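Local atomic coordinates of cysteine desulfurase (Fervidobacterium islandicum, PDB entry 6A6E), a protein that probably uses pyridoxal-5'-phosphate to strip sulfur from L-cysteine, the SufS step that supplies sulfur for iron-sulfur cluster assembly. Residues G307-K310 and V311-V315; L403-T406 and K407-D411. All blocks are in the same frame, centred on the assembly; numbering follows the deposited sequence.

Contact 1 (G307-K310 and V311-V315)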
# COMPACT_ATOMS: atom_id res chain seq x y z
N GLY A 307 -7.17 16.42 21.53
CA GLY A 307 -6.35 17.58 21.51
C GLY A 307 -4.89 17.20 21.40
O GLY A 307 -4.32 16.58 22.32
N PHE A 308 -4.28 17.59 20.30
CA PHE A 308 -3.01 17.00 19.94
C PHE A 308 -1.87 17.60 20.76
O PHE A 308 -0.86 16.93 20.99
CB PHE A 308 -2.75 17.14 18.46
CG PHE A 308 -1.60 16.27 17.96
CD1 PHE A 308 -1.65 14.89 18.10
CD2 PHE A 308 -0.45 16.85 17.47
CE1 PHE A 308 -0.56 14.08 17.69
CE2 PHE A 308 0.64 16.06 17.08
CZ PHE A 308 0.58 14.68 17.18
N GLU A 309 -2.03 18.84 21.23
CA GLU A 309 -1.10 19.43 22.22
C GLU A 309 -1.10 18.65 23.54
O GLU A 309 -0.07 18.43 24.11
CB GLU A 309 -1.33 20.97 22.47
CG GLU A 309 -0.23 21.65 23.31
CD GLU A 309 1.20 21.54 22.71
OE1 GLU A 309 1.33 21.57 21.45
OE2 GLU A 309 2.20 21.43 23.49
N LYS A 310 -2.24 18.21 24.01
CA LYS A 310 -2.25 17.33 25.11
C LYS A 310 -1.55 15.99 24.81
O LYS A 310 -0.86 15.45 25.67
CB LYS A 310 -3.66 17.10 25.58
CG LYS A 310 -4.32 18.36 26.18
CD LYS A 310 -5.78 18.07 26.46
CE LYS A 310 -6.43 19.07 27.39
NZ LYS A 310 -7.65 18.43 28.00
N VAL A 311 -1.71 15.46 23.58
CA VAL A 311 -1.08 14.19 23.24
C VAL A 311 0.41 14.36 23.38
O VAL A 311 1.07 13.55 24.01
CB VAL A 311 -1.49 13.71 21.79
CG1 VAL A 311 -0.64 12.53 21.34
CG2 VAL A 311 -2.98 13.34 21.77
N GLU A 312 0.93 15.45 22.83
CA GLU A 312 2.29 15.74 22.84
C GLU A 312 2.86 15.92 24.23
O GLU A 312 3.92 15.33 24.54
CB GLU A 312 2.56 16.95 21.97
CG GLU A 312 3.99 17.43 22.00
CD GLU A 312 4.27 18.63 21.10
OE1 GLU A 312 3.58 18.93 20.07
OE2 GLU A 312 5.29 19.27 21.40
N LYS A 313 2.17 16.70 25.07
CA LYS A 313 2.56 16.87 26.48
C LYS A 313 2.53 15.58 27.26
O LYS A 313 3.43 15.36 28.04
CB LYS A 313 1.66 17.91 27.21
CG LYS A 313 2.02 19.37 26.94
CD LYS A 313 3.16 19.80 27.89
CE LYS A 313 3.69 21.22 27.65
NZ LYS A 313 4.63 21.30 26.49
N HIS A 314 1.50 14.76 27.09
CA HIS A 314 1.41 13.49 27.79
C HIS A 314 2.59 12.60 27.44
O HIS A 314 3.29 12.10 28.33
CB HIS A 314 0.10 12.80 27.50
CG HIS A 314 -0.01 11.43 28.08
ND1 HIS A 314 0.06 11.17 29.43
CD2 HIS A 314 -0.23 10.23 27.49
CE1 HIS A 314 -0.10 9.88 29.65
NE2 HIS A 314 -0.28 9.28 28.49
N VAL A 315 2.85 12.43 26.14
CA VAL A 315 4.00 11.66 25.72
C VAL A 315 5.32 12.23 26.25
O VAL A 315 6.20 11.49 26.65
CB VAL A 315 4.06 11.51 24.17
CG1 VAL A 315 5.28 10.71 23.80
CG2 VAL A 315 2.88 10.72 23.66
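F308 and E309 meet V311, E312 and K313 within the first turns of the helix 308-327, a local contact made at the point where the chain turns out of the helix 290-306 and starts afresh. G307 is the junction, the first residue out of the helix 290-306, with positive phi (106°), and the N-cap of the helix 308-327; with this backbone a CB would be jammed against the preceding carbonyl oxygen, which is why glycine suits the place. Four i to i+4 bonds follow, from V311 N to G307 O (3.1 Å) through to H314 N on K310 O (2.8 Å).

On the apolar side F308 CD1 lies 3.9 Å from V311 CB, and CE1 is 4.0 Å from V311 CG1, the ring meeting the valine obliquely. V311 holds CG1 anti to its backbone N (169°), which turns that methyl to the ring, while CG2 sits 3.5 Å from G307 O. Replacing V311 by an alanine would probably open a gap beside the phenyl ring and beside I306, leaving F308 less firmly packed.

The outer side is polar. E309 bends at chi2, carrying OE2 to a long salt bridge with K313 NZ (3.9 Å); the lysine also pairs with E316. E309 OE1 comes 3.7 Å from E312 OE1, the carboxylate planes 56° apart, a closeness that is likely to be unfavourable, although E312 OE1 accepts a hydrogen bond from K219 N.

K310 NZ forms a salt bridge with E14 OE2 of the helix 12-20. F308 packs against L303 of the helix 290-306 and meets F89 of the helix 70-90 edge-to-face, so that the first turn packs on both of these helices.

Contact 2 (L403-T406 and K407-D411)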
# COMPACT_ATOMS: atom_id res chain seq x y z
N LEU A 403 0.29 7.27 23.51
CA LEU A 403 -0.85 7.93 24.11
C LEU A 403 -1.48 7.21 25.30
O LEU A 403 -1.75 7.84 26.34
CB LEU A 403 -1.94 8.09 23.03
CG LEU A 403 -3.27 8.67 23.48
CD1 LEU A 403 -2.98 10.05 24.05
CD2 LEU A 403 -4.28 8.78 22.37
N TYR A 404 -1.76 5.92 25.10
CA TYR A 404 -2.48 5.07 26.00
C TYR A 404 -1.52 4.44 27.08
O TYR A 404 -1.92 3.53 27.81
CB TYR A 404 -3.24 3.95 25.21
CG TYR A 404 -2.40 3.39 24.04
CD1 TYR A 404 -1.20 2.70 24.28
CD2 TYR A 404 -2.75 3.66 22.72
CE1 TYR A 404 -0.38 2.26 23.24
CE2 TYR A 404 -1.94 3.26 21.64
CZ TYR A 404 -0.76 2.56 21.90
OH TYR A 404 0.03 2.19 20.88
N ASN A 405 -0.28 4.85 27.14
CA ASN A 405 0.61 4.36 28.20
C ASN A 405 0.49 5.23 29.48
O ASN A 405 0.02 6.36 29.45
CB ASN A 405 2.08 4.29 27.77
CG ASN A 405 2.35 3.17 26.78
OD1 ASN A 405 2.90 3.43 25.69
ND2 ASN A 405 1.98 1.91 27.13
N THR A 406 0.89 4.65 30.61
CA THR A 406 0.81 5.29 31.94
C THR A 406 2.13 5.21 32.67
O THR A 406 3.05 4.47 32.27
CB THR A 406 -0.26 4.61 32.83
OG1 THR A 406 0.16 3.29 33.17
CG2 THR A 406 -1.63 4.60 32.13
N LYS A 407 2.24 5.97 33.74
CA LYS A 407 3.40 5.82 34.59
C LYS A 407 3.44 4.49 35.25
O LYS A 407 4.49 3.92 35.43
CB LYS A 407 3.44 6.92 35.63
CG LYS A 407 3.93 8.20 35.01
CD LYS A 407 3.87 9.33 36.02
CE LYS A 407 4.68 10.52 35.55
NZ LYS A 407 3.88 11.71 35.89
N GLU A 408 2.27 3.94 35.56
CA GLU A 408 2.24 2.58 36.07
C GLU A 408 2.83 1.53 35.11
O GLU A 408 3.55 0.60 35.54
CB GLU A 408 0.84 2.20 36.50
CG GLU A 408 0.84 0.78 37.05
CD GLU A 408 -0.52 0.30 37.49
OE1 GLU A 408 -0.92 0.66 38.62
OE2 GLU A 408 -1.15 -0.48 36.74
N ASP A 409 2.53 1.66 33.80
CA ASP A 409 3.15 0.80 32.77
C ASP A 409 4.66 0.84 32.90
O ASP A 409 5.34 -0.19 32.87
CB ASP A 409 2.79 1.27 31.35
CG ASP A 409 1.36 1.03 30.98
OD1 ASP A 409 0.71 0.10 31.53
OD2 ASP A 409 0.86 1.73 30.02
N ILE A 410 5.18 2.02 33.00
CA ILE A 410 6.60 2.19 33.14
C ILE A 410 7.14 1.50 34.45
O ILE A 410 8.20 0.80 34.42
CB ILE A 410 6.94 3.67 33.06
CG1 ILE A 410 6.67 4.15 31.63
CG2 ILE A 410 8.39 3.94 33.41
CD1 ILE A 410 6.78 5.64 31.42
N ASP A 411 6.39 1.65 35.55
CA ASP A 411 6.76 0.99 36.84
C ASP A 411 6.76 -0.53 36.71
O ASP A 411 7.62 -1.21 37.29
CB ASP A 411 5.78 1.39 37.97
CG ASP A 411 5.91 2.85 38.38
OD1 ASP A 411 6.89 3.47 38.06
OD2 ASP A 411 5.02 3.39 39.05
O HOH W 1 -1.49 1.11 29.08
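D409 turns its carboxylate back over the start of the helix 407-423, where the side chain of N405 crosses it at about a right angle. The amide and carboxylate planes stand 85° apart. N405 ND2 donates to D409 OD2 over 3.1 Å in a nearly straight bond (169°), and T406 N reaches the same oxygen at 3.0 Å from the opposite face, both donors lying well out of the carboxylate plane. A water donates to OD2 (2.6 Å) and to Y404 O, while D409 OD1 takes a salt bridge from R33.

With T406 OG1 placed between its backbone N and carbonyl carbon (chi1 68°), the hydroxyl oxygen accepts from D409 N at 2.9 Å. These reciprocal bonds make a capping box, with threonine as N-cap and an acid three residues on, two types whose short polar side chains can reach first-turn backbone N-H groups or the cap's own. The acid's negative charge also probably suits the positive end of the helix dipole. I410 N makes a weak bond to T406 O. N405 is itself anchored by Y402 N on OD1 and Y36 O on ND2, which fixes the turn of its amide.

Contact 1 comes first along the chain, at the start of the helix 308-327; contact 2 follows after the strand 396-400, at the start of the helix 407-423. Their centres lie 14 Å apart on the same side of the chain's centre. They touch directly: H314 NE2 makes a probable hydrogen bond to N405 O (3.1 Å), and V311 CG2 packs on L403 CD1 at 4.0 Å. Farther along, I410 rests on Y321 and L322, so the two helices pack together. F15 of the helix 12-20 touches both H314 and T406, joining the two helix starts. The side chain of Y404 is about 13 Å from the bound pyridoxal-5'-phosphate, and neither contact contributes a residue to the cofactor pocket.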